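Local coordinates for protein metallo-beta-lactamase (Pseudomonas stutzeri, PDB 4ZEJ) that probably hydrolyses the beta-lactam ring of antibiotics to a substituted beta-amino acid, using zinc ions as cofactor, at residues H210-S213 and L214-A218. Numbering follows the deposited sequence.
Sequences HTKS and LAETA
The imidazole of H210 carries L214 over one face. CD1 of L214 lies 3.9 Å from the ring centroid, a CH-pi contact, and is displaced toward the rim, where it comes within 3.5 Å of NE2 of H210. CG and CD2 of L214 lie near CE1. With CG of H210 anti to the backbone N (chi1 178°), the ring lies beside L214. Its NE2 is hydrogen-bonded to the carbonyl of S164, which probably helps to fix the turn of the ring. The other flat group is the carboxylate of E216. NZ of K212 reaches OE1 of E216 at 2.7 Å in a salt bridge and comes from above the carboxylate plane, 35° out of it. The lysine chain is extended to CE and bends only at the last torsion (chi4 -79°). A water links OE2 of E216, to which it donates at 2.7 Å, with OG of S213. Along the backbone, N of L214 donates a hydrogen bond to O of H210 at 2.9 Å, and the amides of A215, E216 and T217 follow the same i to i+4 pattern. The side chains of T211 and A215 touch W178 of helix 175-188. H210 with L214 and K212 with E216 are i to i+4 side-chain pairs, and the water link S213-E216 spans i to i+3, on the C-terminal helix 206-218, which packs on helix 175-188 in the metallo-beta-lactamase fold.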
loop_
_atom_site.group_PDB
_atom_site.type_symbol
_atom_site.label_atom_id
_atom_site.label_comp_id
_atom_site.label_asym_id
_atom_site.label_seq_id
_atom_site.Cartn_x
_atom_site.Cartn_y
_atom_site.Cartn_z
ATOM N N HIS A 210 5.598 -16.415 -5.187
ATOM C CA HIS A 210 6.799 -15.909 -5.857
ATOM C C HIS A 210 7.644 -15.060 -4.904
ATOM O O HIS A 210 8.869 -15.207 -4.848
ATOM C CB HIS A 210 6.417 -15.099 -7.101
ATOM C CG HIS A 210 7.580 -14.505 -7.825
ATOM N ND1 HIS A 210 8.657 -15.253 -8.256
ATOM C CD2 HIS A 210 7.815 -13.232 -8.245
ATOM C CE1 HIS A 210 9.517 -14.465 -8.879
ATOM N NE2 HIS A 210 9.027 -13.233 -8.886
ATOM N N THR A 211 6.993 -14.162 -4.172
ATOM C CA THR A 211 7.691 -13.308 -3.200
ATOM C C THR A 211 8.414 -14.180 -2.154
ATOM O O THR A 211 9.585 -13.947 -1.848
ATOM C CB THR A 211 6.716 -12.338 -2.509
ATOM O OG1 THR A 211 6.116 -11.491 -3.505
ATOM C CG2 THR A 211 7.413 -11.471 -1.466
ATOM N N LYS A 212 7.709 -15.163 -1.611
ATOM C CA LYS A 212 8.304 -16.125 -0.685
ATOM C C LYS A 212 9.571 -16.773 -1.266
ATOM O O LYS A 212 10.619 -16.794 -0.612
ATOM C CB LYS A 212 7.287 -17.198 -0.280
ATOM C CG LYS A 212 7.855 -18.185 0.720
ATOM C CD LYS A 212 6.782 -19.083 1.315
ATOM C CE LYS A 212 7.361 -19.980 2.378
ATOM N NZ LYS A 212 8.076 -21.135 1.782
ATOM N N SER A 213 9.479 -17.279 -2.491
ATOM C CA SER A 213 10.642 -17.892 -3.156
ATOM C C SER A 213 11.799 -16.913 -3.365
ATOM O O SER A 213 12.958 -17.270 -3.100
ATOM C CB SER A 213 10.232 -18.546 -4.472
ATOM O OG SER A 213 11.332 -19.168 -5.107
ATOM N N LEU A 214 11.497 -15.696 -3.817
ATOM C CA LEU A 214 12.531 -14.657 -3.966
ATOM C C LEU A 214 13.277 -14.417 -2.655
ATOM O O LEU A 214 14.511 -14.296 -2.648
ATOM C CB LEU A 214 11.955 -13.333 -4.458
ATOM C CG LEU A 214 11.437 -13.272 -5.908
ATOM C CD1 LEU A 214 10.710 -11.966 -6.093
ATOM C CD2 LEU A 214 12.571 -13.434 -6.904
ATOM N N ALA A 215 12.534 -14.344 -1.545
ATOM C CA ALA A 215 13.142 -14.150 -0.234
ATOM C C ALA A 215 14.031 -15.343 0.152
ATOM O O ALA A 215 15.106 -15.160 0.732
ATOM C CB ALA A 215 12.078 -13.915 0.823
ATOM N N GLU A 216 13.590 -16.552 -0.180
ATOM C CA GLU A 216 14.367 -17.764 0.101
ATOM C C GLU A 216 15.704 -17.787 -0.635
ATOM O O GLU A 216 16.703 -18.225 -0.061
ATOM C CB GLU A 216 13.576 -19.033 -0.238
ATOM C CG GLU A 216 12.377 -19.242 0.676
ATOM C CD GLU A 216 11.456 -20.356 0.227
ATOM O OE1 GLU A 216 10.715 -20.879 1.083
ATOM O OE2 GLU A 216 11.480 -20.745 -0.956
ATOM N N THR A 217 15.731 -17.338 -1.891
ATOM C CA THR A 217 16.983 -17.351 -2.662
ATOM C C THR A 217 17.854 -16.115 -2.399
ATOM O O THR A 217 19.072 -16.168 -2.600
ATOM C CB THR A 217 16.741 -17.565 -4.168
ATOM O OG1 THR A 217 15.865 -16.562 -4.674
ATOM C CG2 THR A 217 16.133 -18.943 -4.406
ATOM N N ALA A 218 17.261 -15.038 -1.892
ATOM C CA ALA A 218 18.033 -13.866 -1.502
ATOM C C ALA A 218 18.841 -14.125 -0.218
ATOM O O ALA A 218 19.877 -13.514 -0.027
ATOM C CB ALA A 218 17.136 -12.643 -1.345
HETATM O O HOH W 1 12.489 -20.971 -3.470
#